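Local coordinates for 2-polyprenyl-6-methoxyphenol hydroxylase-like FAD-dependent oxidoreductase (Streptomyces sp. NRRL 11266, PDB 6UI5), which binds flavin-adenine dinucleotide and probably belongs to the FAD-dependent oxidoreductases related to aromatic-ring hydroxylases, at residues A[3-14]-A[146-155]; A[124-133]-A[274-282]. All blocks are in the same frame, centred on the assembly; numbering follows the deposited sequence.

Interaction 1 (A[3-14]-A[146-155]). With FAD (flavin-adenine dinucleotide), chain C.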
loop_
_atom_site.group_PDB
_atom_site.type_symbol
_atom_site.label_atom_id
_atom_site.label_comp_id
_atom_site.label_asym_id
_atom_site.label_seq_id
_atom_site.Cartn_x
_atom_site.Cartn_y
_atom_site.Cartn_z
ATOM N N GLU A 3 33.744 -24.097 27.878
ATOM C CA GLU A 3 32.513 -23.324 27.961
ATOM C C GLU A 3 31.915 -23.119 26.562
ATOM O O GLU A 3 32.269 -22.175 25.882
ATOM C CB GLU A 3 32.785 -21.978 28.637
ATOM C CG GLU A 3 34.048 -21.221 28.145
ATOM C CD GLU A 3 35.349 -21.688 28.797
ATOM O OE1 GLU A 3 35.873 -20.949 29.654
ATOM O OE2 GLU A 3 35.861 -22.770 28.446
ATOM N N PRO A 4 31.030 -24.010 26.122
ATOM C CA PRO A 4 30.558 -23.972 24.735
ATOM C C PRO A 4 29.321 -23.098 24.569
ATOM O O PRO A 4 28.669 -22.714 25.539
ATOM C CB PRO A 4 30.216 -25.441 24.445
ATOM C CG PRO A 4 29.727 -25.948 25.762
ATOM C CD PRO A 4 30.544 -25.213 26.825
ATOM N N VAL A 5 29.021 -22.795 23.306
ATOM C CA VAL A 5 27.749 -22.212 22.886
ATOM C C VAL A 5 26.992 -23.278 22.105
ATOM O O VAL A 5 27.534 -23.846 21.145
ATOM C CB VAL A 5 27.953 -20.952 22.023
ATOM C CG1 VAL A 5 26.631 -20.535 21.386
ATOM C CG2 VAL A 5 28.539 -19.810 22.845
ATOM N N VAL A 6 25.750 -23.562 22.509
ATOM C CA VAL A 6 24.950 -24.605 21.863
ATOM C C VAL A 6 24.007 -23.981 20.845
ATOM O O VAL A 6 23.222 -23.079 21.173
ATOM C CB VAL A 6 24.166 -25.452 22.885
ATOM C CG1 VAL A 6 23.541 -26.641 22.182
ATOM C CG2 VAL A 6 25.086 -25.937 23.967
ATOM N N VAL A 7 24.084 -24.479 19.614
ATOM C CA VAL A 7 23.208 -24.103 18.507
ATOM C C VAL A 7 22.362 -25.313 18.151
ATOM O O VAL A 7 22.909 -26.370 17.808
ATOM C CB VAL A 7 24.033 -23.660 17.294
ATOM C CG1 VAL A 7 23.115 -23.373 16.119
ATOM C CG2 VAL A 7 24.901 -22.462 17.671
ATOM N N VAL A 8 21.039 -25.165 18.194
ATOM C CA VAL A 8 20.118 -26.288 17.996
ATOM C C VAL A 8 19.500 -26.157 16.613
ATOM O O VAL A 8 18.692 -25.251 16.372
ATOM C CB VAL A 8 19.004 -26.327 19.055
ATOM C CG1 VAL A 8 18.329 -27.692 19.075
ATOM C CG2 VAL A 8 19.530 -25.955 20.415
ATOM N N GLY A 9 19.819 -27.090 15.721
ATOM C CA GLY A 9 19.235 -27.085 14.390
ATOM C C GLY A 9 20.248 -26.781 13.305
ATOM O O GLY A 9 20.944 -25.760 13.363
ATOM N N ALA A 10 20.354 -27.651 12.305
ATOM C CA ALA A 10 21.338 -27.492 11.244
ATOM C C ALA A 10 20.680 -27.229 9.891
ATOM O O ALA A 10 21.060 -27.804 8.872
ATOM C CB ALA A 10 22.261 -28.703 11.187
ATOM N N GLY A 11 19.678 -26.355 9.866
ATOM C CA GLY A 11 19.344 -25.625 8.658
ATOM C C GLY A 11 20.283 -24.437 8.438
ATOM O O GLY A 11 21.298 -24.259 9.136
ATOM N N PRO A 12 19.971 -23.621 7.412
ATOM C CA PRO A 12 20.826 -22.434 7.138
ATOM C C PRO A 12 21.136 -21.621 8.373
ATOM O O PRO A 12 22.288 -21.264 8.604
ATOM C CB PRO A 12 20.006 -21.611 6.126
ATOM C CG PRO A 12 18.755 -22.494 5.808
ATOM C CD PRO A 12 18.998 -23.860 6.336
ATOM N N ALA A 13 20.108 -21.339 9.171
ATOM C CA ALA A 13 20.249 -20.470 10.325
ATOM C C ALA A 13 21.323 -20.988 11.268
ATOM O O ALA A 13 22.348 -20.330 11.490
ATOM C CB ALA A 13 18.894 -20.361 11.030
ATOM N N GLY A 14 21.119 -22.197 11.799
ATOM C CA GLY A 14 22.045 -22.726 12.790
ATOM C C GLY A 14 23.404 -23.051 12.209
ATOM O O GLY A 14 24.428 -22.868 12.869
ATOM N N LEU A 146 24.463 -31.034 29.216
ATOM C CA LEU A 146 25.599 -30.165 28.891
ATOM C C LEU A 146 25.458 -28.768 29.501
ATOM O O LEU A 146 24.407 -28.117 29.397
ATOM C CB LEU A 146 25.782 -30.065 27.376
ATOM C CG LEU A 146 26.832 -29.135 26.766
ATOM C CD1 LEU A 146 28.175 -29.180 27.514
ATOM C CD2 LEU A 146 27.043 -29.516 25.302
ATOM N N ARG A 147 26.543 -28.316 30.122
ATOM C CA ARG A 147 26.677 -26.978 30.681
ATOM C C ARG A 147 27.292 -26.078 29.610
ATOM O O ARG A 147 28.390 -26.363 29.117
ATOM C CB ARG A 147 27.545 -27.054 31.944
ATOM C CG ARG A 147 27.755 -25.775 32.761
ATOM C CD ARG A 147 26.579 -24.799 32.720
ATOM N NE ARG A 147 26.701 -23.732 33.719
ATOM C CZ ARG A 147 27.611 -22.754 33.695
ATOM N NH1 ARG A 147 28.518 -22.683 32.721
ATOM N NH2 ARG A 147 27.617 -21.837 34.659
ATOM N N CYS A 148 26.582 -25.011 29.229
ATOM C CA CYS A 148 27.013 -24.155 28.124
ATOM C C CYS A 148 26.846 -22.677 28.478
ATOM O O CYS A 148 26.292 -22.310 29.518
ATOM C CB CYS A 148 26.241 -24.478 26.843
ATOM S SG CYS A 148 24.584 -23.822 26.837
ATOM N N ARG A 149 27.318 -21.822 27.570
ATOM C CA ARG A 149 27.436 -20.383 27.778
ATOM C C ARG A 149 26.252 -19.608 27.224
ATOM O O ARG A 149 25.685 -18.743 27.905
ATOM C CB ARG A 149 28.726 -19.889 27.124
ATOM C CG ARG A 149 29.089 -18.476 27.450
ATOM C CD ARG A 149 30.586 -18.359 27.482
ATOM N NE ARG A 149 31.005 -16.992 27.730
ATOM C CZ ARG A 149 32.275 -16.642 27.850
ATOM N NH1 ARG A 149 33.220 -17.572 27.750
ATOM N NH2 ARG A 149 32.599 -15.375 28.070
ATOM N N TYR A 150 25.887 -19.875 25.982
ATOM C CA TYR A 150 24.672 -19.336 25.399
ATOM C C TYR A 150 23.965 -20.477 24.688
ATOM O O TYR A 150 24.604 -21.416 24.204
ATOM C CB TYR A 150 24.955 -18.181 24.418
ATOM C CG TYR A 150 25.503 -16.941 25.075
ATOM C CD1 TYR A 150 24.658 -16.072 25.746
ATOM C CD2 TYR A 150 26.862 -16.623 25.014
ATOM C CE1 TYR A 150 25.134 -14.947 26.355
ATOM C CE2 TYR A 150 27.360 -15.465 25.628
ATOM C CZ TYR A 150 26.482 -14.639 26.301
ATOM O OH TYR A 150 26.910 -13.497 26.937
ATOM N N LEU A 151 22.641 -20.385 24.625
ATOM C CA LEU A 151 21.818 -21.347 23.911
ATOM C C LEU A 151 21.069 -20.608 22.813
ATOM O O LEU A 151 20.280 -19.705 23.099
ATOM C CB LEU A 151 20.844 -22.056 24.861
ATOM C CG LEU A 151 19.694 -22.787 24.177
ATOM C CD1 LEU A 151 20.224 -23.912 23.299
ATOM C CD2 LEU A 151 18.692 -23.287 25.195
ATOM N N VAL A 152 21.313 -20.984 21.561
ATOM C CA VAL A 152 20.610 -20.394 20.425
ATOM C C VAL A 152 19.737 -21.469 19.803
ATOM O O VAL A 152 20.237 -22.498 19.334
ATOM C CB VAL A 152 21.567 -19.806 19.374
ATOM C CG1 VAL A 152 20.764 -19.062 18.341
ATOM C CG2 VAL A 152 22.597 -18.890 20.029
ATOM N N GLY A 153 18.434 -21.236 19.820
ATOM C CA GLY A 153 17.527 -22.110 19.132
ATOM C C GLY A 153 17.362 -21.713 17.686
ATOM O O GLY A 153 16.678 -20.729 17.389
ATOM N N CYS A 154 17.989 -22.458 16.780
ATOM C CA CYS A 154 17.683 -22.379 15.357
ATOM C C CYS A 154 16.918 -23.629 14.907
ATOM O O CYS A 154 17.162 -24.191 13.834
ATOM C CB CYS A 154 18.967 -22.175 14.555
ATOM S SG CYS A 154 20.102 -20.917 15.271
ATOM N N ASP A 155 15.998 -24.106 15.746
ATOM C CA ASP A 155 15.375 -25.409 15.533
ATOM C C ASP A 155 14.043 -25.332 14.797
ATOM O O ASP A 155 13.223 -26.242 14.940
ATOM C CB ASP A 155 15.187 -26.132 16.867
ATOM C CG ASP A 155 14.717 -25.201 17.969
ATOM O OD1 ASP A 155 14.968 -23.962 17.861
ATOM O OD2 ASP A 155 14.110 -25.722 18.942
HETATM P PA FAD C . 14.806 -25.231 9.425
HETATM O O1A FAD C . 15.145 -25.218 7.951
HETATM O O2A FAD C . 13.360 -25.673 9.581
HETATM O O5B FAD C . 15.919 -26.107 10.286
HETATM C C5B FAD C . 15.683 -26.399 11.655
HETATM C C4B FAD C . 16.516 -27.666 12.036
HETATM O O4B FAD C . 16.487 -27.935 13.318
HETATM C C3B FAD C . 15.914 -28.915 11.351
HETATM O O3B FAD C . 16.936 -29.698 10.910
HETATM C C2B FAD C . 15.136 -29.620 12.480
HETATM O O2B FAD C . 14.924 -31.033 12.071
HETATM C C1B FAD C . 15.973 -29.495 13.473
HETATM N N9A FAD C . 15.406 -29.568 14.806
HETATM C C8A FAD C . 14.188 -29.132 15.198
HETATM N N7A FAD C . 14.088 -29.323 16.530
HETATM C C5A FAD C . 15.255 -29.858 16.961
HETATM C C6A FAD C . 15.704 -30.249 18.217
HETATM N N6A FAD C . 15.218 -30.300 19.588
HETATM N N1A FAD C . 16.926 -30.768 18.370
HETATM C C2A FAD C . 17.743 -30.906 17.303
HETATM N N3A FAD C . 17.308 -30.508 16.073
HETATM C C4A FAD C . 16.072 -29.991 15.901
HETATM N N1 FAD C . 13.119 -20.734 1.417
HETATM C C2 FAD C . 13.554 -19.873 0.279
HETATM O O2 FAD C . 14.468 -19.122 0.382
HETATM N N3 FAD C . 12.819 -19.970 -1.014
HETATM C C4 FAD C . 11.698 -20.904 -1.136
HETATM O O4 FAD C . 11.095 -21.006 -2.151
HETATM C C4X FAD C . 11.285 -21.757 0.037
HETATM N N5 FAD C . 10.166 -22.653 -0.146
HETATM C C5X FAD C . 9.727 -23.495 0.994
HETATM C C6 FAD C . 8.641 -24.353 0.808
HETATM C C7 FAD C . 8.211 -25.160 1.855
HETATM C C7M FAD C . 7.024 -25.976 1.363
HETATM C C8 FAD C . 8.852 -25.133 3.103
HETATM C C8M FAD C . 8.309 -26.062 4.197
HETATM C C9 FAD C . 9.945 -24.269 3.295
HETATM C C9A FAD C . 10.394 -23.435 2.244
HETATM N N10 FAD C . 11.559 -22.491 2.436
HETATM C C10 FAD C . 11.989 -21.672 1.306
HETATM C "C1'" FAD C . 12.258 -22.479 3.737
HETATM C "C2'" FAD C . 12.383 -21.160 4.521
HETATM O "O2'" FAD C . 13.411 -20.373 4.047
HETATM C "C3'" FAD C . 12.786 -21.446 5.966
HETATM O "O3'" FAD C . 12.611 -20.259 6.674
HETATM C "C4'" FAD C . 14.254 -21.864 6.182
HETATM O "O4'" FAD C . 14.628 -23.029 5.503
HETATM C "C5'" FAD C . 14.326 -22.157 7.686
HETATM O "O5'" FAD C . 15.651 -22.157 8.138
HETATM P P FAD C . 15.999 -22.562 9.701
HETATM O O1P FAD C . 17.411 -23.096 9.763
HETATM O O2P FAD C . 15.754 -21.450 10.703
HETATM O O3P FAD C . 14.886 -23.720 10.091
HETATM O O HOH W 1 18.787 -24.178 11.760
#

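Interaction 2 (A[124-133]-A[274-282])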
loop_
_atom_site.group_PDB
_atom_site.type_symbol
_atom_site.label_atom_id
_atom_site.label_comp_id
_atom_site.label_asym_id
_atom_site.label_seq_id
_atom_site.Cartn_x
_atom_site.Cartn_y
_atom_site.Cartn_z
ATOM N N PHE A 124 16.398 -27.380 28.762
ATOM C CA PHE A 124 17.459 -26.517 29.264
ATOM C C PHE A 124 16.934 -25.736 30.461
ATOM O O PHE A 124 15.727 -25.487 30.578
ATOM C CB PHE A 124 17.936 -25.547 28.183
ATOM C CG PHE A 124 16.912 -24.507 27.820
ATOM C CD1 PHE A 124 15.845 -24.823 26.987
ATOM C CD2 PHE A 124 17.011 -23.211 28.313
ATOM C CE1 PHE A 124 14.894 -23.865 26.652
ATOM C CE2 PHE A 124 16.068 -22.247 27.975
ATOM C CZ PHE A 124 15.007 -22.577 27.149
ATOM N N GLU A 125 17.852 -25.320 31.334
ATOM C CA GLU A 125 17.468 -24.397 32.396
ATOM C C GLU A 125 18.511 -23.300 32.580
ATOM O O GLU A 125 19.722 -23.544 32.535
ATOM C CB GLU A 125 17.225 -25.127 33.729
ATOM C CG GLU A 125 17.280 -24.196 34.938
ATOM C CD GLU A 125 16.342 -24.592 36.071
ATOM O OE1 GLU A 125 15.701 -25.659 35.985
ATOM O OE2 GLU A 125 16.243 -23.827 37.057
ATOM N N GLU A 126 18.021 -22.081 32.771
ATOM C CA GLU A 126 18.886 -20.972 33.132
ATOM C C GLU A 126 19.255 -21.076 34.606
ATOM O O GLU A 126 18.378 -21.206 35.466
ATOM C CB GLU A 126 18.181 -19.645 32.847
ATOM C CG GLU A 126 18.973 -18.401 33.244
ATOM C CD GLU A 126 19.402 -17.579 32.038
ATOM O OE1 GLU A 126 20.296 -16.716 32.193
ATOM O OE2 GLU A 126 18.843 -17.797 30.937
ATOM N N ALA A 127 20.555 -21.019 34.898
ATOM C CA ALA A 127 21.027 -20.998 36.277
ATOM C C ALA A 127 20.446 -19.805 37.041
ATOM O O ALA A 127 20.199 -18.734 36.478
ATOM C CB ALA A 127 22.557 -20.963 36.310
ATOM N N ALA A 128 20.220 -20.009 38.344
ATOM C CA ALA A 128 19.610 -18.974 39.176
ATOM C C ALA A 128 20.439 -17.697 39.162
ATOM O O ALA A 128 19.901 -16.594 39.012
ATOM C CB ALA A 128 19.436 -19.485 40.608
ATOM N N ASP A 129 21.757 -17.827 39.328
ATOM C CA ASP A 129 22.629 -16.665 39.214
ATOM C C ASP A 129 22.610 -16.090 37.802
ATOM O O ASP A 129 22.697 -14.869 37.630
ATOM C CB ASP A 129 24.053 -17.044 39.621
ATOM C CG ASP A 129 24.463 -18.406 39.093
ATOM O OD1 ASP A 129 23.569 -19.254 38.901
ATOM O OD2 ASP A 129 25.673 -18.633 38.870
ATOM N N GLY A 130 22.471 -16.944 36.790
ATOM C CA GLY A 130 22.484 -16.520 35.405
ATOM C C GLY A 130 23.806 -16.711 34.706
ATOM O O GLY A 130 23.941 -16.299 33.548
ATOM N N SER A 131 24.778 -17.332 35.367
ATOM C CA SER A 131 26.132 -17.461 34.849
ATOM C C SER A 131 26.236 -18.407 33.656
ATOM O O SER A 131 27.302 -18.476 33.028
ATOM C CB SER A 131 27.043 -17.930 35.985
ATOM O OG SER A 131 26.423 -18.967 36.745
ATOM N N GLY A 132 25.178 -19.137 33.337
ATOM C CA GLY A 132 25.240 -20.111 32.260
ATOM C C GLY A 132 23.891 -20.766 32.089
ATOM O O GLY A 132 22.953 -20.521 32.854
ATOM N N VAL A 133 23.796 -21.585 31.048
ATOM C CA VAL A 133 22.639 -22.437 30.815
ATOM C C VAL A 133 23.119 -23.876 30.840
ATOM O O VAL A 133 24.176 -24.196 30.282
ATOM C CB VAL A 133 21.937 -22.136 29.475
ATOM C CG1 VAL A 133 20.724 -23.067 29.292
ATOM C CG2 VAL A 133 21.557 -20.660 29.390
ATOM N N TYR A 274 13.414 -11.975 20.345
ATOM C CA TYR A 274 14.355 -12.954 19.810
ATOM C C TYR A 274 15.421 -13.318 20.823
ATOM O O TYR A 274 16.313 -14.113 20.495
ATOM C CB TYR A 274 15.065 -12.484 18.535
ATOM C CG TYR A 274 14.223 -12.243 17.299
ATOM C CD1 TYR A 274 12.845 -12.171 17.364
ATOM C CD2 TYR A 274 14.826 -12.083 16.055
ATOM C CE1 TYR A 274 12.084 -11.931 16.233
ATOM C CE2 TYR A 274 14.065 -11.839 14.908
ATOM C CZ TYR A 274 12.695 -11.753 15.012
ATOM O OH TYR A 274 11.919 -11.491 13.896
ATOM N N ARG A 275 15.353 -12.755 22.030
ATOM C CA ARG A 275 16.343 -13.027 23.063
ATOM C C ARG A 275 15.678 -13.052 24.431
ATOM O O ARG A 275 14.863 -12.183 24.741
ATOM C CB ARG A 275 17.445 -11.966 23.065
ATOM C CG ARG A 275 18.406 -12.174 24.198
ATOM C CD ARG A 275 19.077 -10.901 24.687
ATOM N NE ARG A 275 20.071 -11.279 25.688
ATOM C CZ ARG A 275 20.970 -10.463 26.224
ATOM N NH1 ARG A 275 21.018 -9.181 25.874
ATOM N NH2 ARG A 275 21.827 -10.938 27.115
ATOM N N LYS A 276 16.042 -14.033 25.259
ATOM C CA LYS A 276 15.651 -14.031 26.658
ATOM C C LYS A 276 16.883 -14.383 27.498
ATOM O O LYS A 276 16.962 -15.446 28.084
ATOM C CB LYS A 276 14.479 -14.980 26.930
ATOM C CG LYS A 276 14.013 -14.977 28.395
ATOM C CD LYS A 276 12.640 -15.639 28.637
ATOM C CE LYS A 276 11.601 -15.223 27.585
ATOM N NZ LYS A 276 11.012 -13.833 27.615
ATOM N N GLY A 277 17.859 -13.475 27.534
ATOM C CA GLY A 277 19.038 -13.598 28.373
ATOM C C GLY A 277 19.708 -14.958 28.357
ATOM O O GLY A 277 19.265 -15.870 29.055
ATOM N N ARG A 278 20.776 -15.090 27.578
ATOM C CA ARG A 278 21.516 -16.341 27.373
ATOM C C ARG A 278 20.817 -17.286 26.403
ATOM O O ARG A 278 21.458 -18.203 25.879
ATOM C CB ARG A 278 21.795 -17.073 28.684
ATOM C CG ARG A 278 22.631 -16.311 29.657
ATOM C CD ARG A 278 24.028 -16.885 29.707
ATOM N NE ARG A 278 24.873 -16.129 30.625
ATOM C CZ ARG A 278 26.191 -16.013 30.518
ATOM N NH1 ARG A 278 26.843 -16.599 29.523
ATOM N NH2 ARG A 278 26.856 -15.297 31.412
ATOM N N VAL A 279 19.534 -17.062 26.121
ATOM C CA VAL A 279 18.807 -17.850 25.124
ATOM C C VAL A 279 18.356 -16.931 23.994
ATOM O O VAL A 279 17.550 -16.015 24.209
ATOM C CB VAL A 279 17.612 -18.596 25.736
ATOM C CG1 VAL A 279 16.967 -19.457 24.681
ATOM C CG2 VAL A 279 18.074 -19.450 26.906
ATOM N N PHE A 280 18.877 -17.172 22.797
ATOM C CA PHE A 280 18.449 -16.474 21.590
ATOM C C PHE A 280 17.720 -17.446 20.688
ATOM O O PHE A 280 17.705 -18.665 20.924
ATOM C CB PHE A 280 19.632 -15.859 20.831
ATOM C CG PHE A 280 20.446 -14.916 21.651
ATOM C CD1 PHE A 280 21.337 -15.387 22.592
ATOM C CD2 PHE A 280 20.315 -13.565 21.499
ATOM C CE1 PHE A 280 22.100 -14.521 23.342
ATOM C CE2 PHE A 280 21.085 -12.688 22.255
ATOM C CZ PHE A 280 21.970 -13.168 23.173
ATOM N N ILE A 281 17.114 -16.893 19.637
ATOM C CA ILE A 281 16.490 -17.716 18.610
ATOM C C ILE A 281 16.668 -17.006 17.282
ATOM O O ILE A 281 16.871 -15.794 17.228
ATOM C CB ILE A 281 14.995 -18.002 18.870
ATOM C CG1 ILE A 281 14.224 -16.715 19.079
ATOM C CG2 ILE A 281 14.809 -18.946 20.057
ATOM C CD1 ILE A 281 12.740 -16.920 18.957
ATOM N N ALA A 282 16.574 -17.773 16.200
ATOM C CA ALA A 282 16.932 -17.252 14.891
ATOM C C ALA A 282 16.271 -18.106 13.821
ATOM O O ALA A 282 15.828 -19.229 14.082
ATOM C CB ALA A 282 18.454 -17.220 14.703
#

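Interaction 1 (A[3-14]-A[146-155])
Cys154, Val6 and Val8 bury the most surface where strands 5-8 and 150-153 run side by side, 11° from parallel. Val6 is held through both its backbone N and its backbone O: the N donates to Tyr150 O (3.0 Å), and the O receives Val152 N in an almost straight bond (N-H...O 176°). With CG2 anti to its carbonyl carbon and beside its own N, Val6 sets that methyl against Cys148, 3.4 Å from CB, on the sheet face it shares with Val8 and Leu151. Two residues on, Val8 N bonds Val152 O, and the two methyls of Val8 divide the work: CG2 meets Leu151 CD1 at 3.6 Å, while CG1 touches the adenine of FAD, 3.5 Å from N1A. Beyond the strand ends, Cys154 turns towards the start of helix 12-22; its CB lies 3.5 Å from Gly14 N and its SG beside Gly14 CA. A water joins this end, 2.6 Å from Cys154 O and accepting from Gly14 N. Its other near acceptor is FAD O1P, which also takes a longer bond from Ala13 N (3.3 Å). The phosphate thus sits at the helix N terminus, where the helix dipole would probably favour its negative charge. Strand, glycine-rich turn carrying Gly9, Gly11 and Gly14, and helix are consistent with the dinucleotide-binding GxGxxG motif of a Rossmann-type FAD domain.

Interaction 2 (A[124-133]-A[274-282])
Arg278 CB packs on Val133 CG2 at 3.7 Å, the two side chains running alongside each other with their ends pointing opposite ways. From this start, in the turn before strand 279-281, Arg278 extends to the hairpin loop that follows strand 120-126. CG, placed beside its own N and anti to the carbonyl carbon (chi1 -61°), comes within 3.5 Å of Glu126 OE1, and a bend at chi2 carries the chain on past Gly130 O. There NE gives Gly130 O a weak bond of 3.1 Å, bent at the hydrogen to 133°. At the tip, the guanidinium has Ser131 O and Gly132 N over one face; NH1 bonds Arg149 O, and the group makes a cation-pi contact with Tyr150. The contact thereby joins the edge strand of the parallel sheet in the FAD-binding domain to the small three-stranded antiparallel sheet that contains strands 120-126 and 133-138. Glu126 lies roughly perpendicular to Arg278, its carboxylate plane turned 59° from the guanidinium. OE2 of Glu126 stands 2.7 Å from Gly277 O, so close for two oxygens that the acid probably carries a proton there. Further along, Val279 CG2 meets Phe124 CE2 at 3.6 Å, each side chain extending towards the other from its own segment. Phe124 also packs on Ala165, while its backbone N bonds Gln164 OE1.

From the N terminus, strand 5-8 and the glycine-rich turn come first, and their partner in interaction 1 arrives only after a loop of 131 residues. Segment 124-133 lies inside that loop, but its partner 274-282 comes well after 155, so the two contacts cross rather than nest. Strand 150-153 is the common element: it lies between 5-8 and 279-281 in the parallel sheet, with Leu151 N probably bonded to Arg278 O. The antiparallel sheet supplies a second join, Cys148 N to Val133 O (2.8 Å, a probable hydrogen bond), and Leu151 CD2 packs on Phe124. Together the contacts join the parallel sheet of the FAD-binding domain to its three-stranded antiparallel sheet.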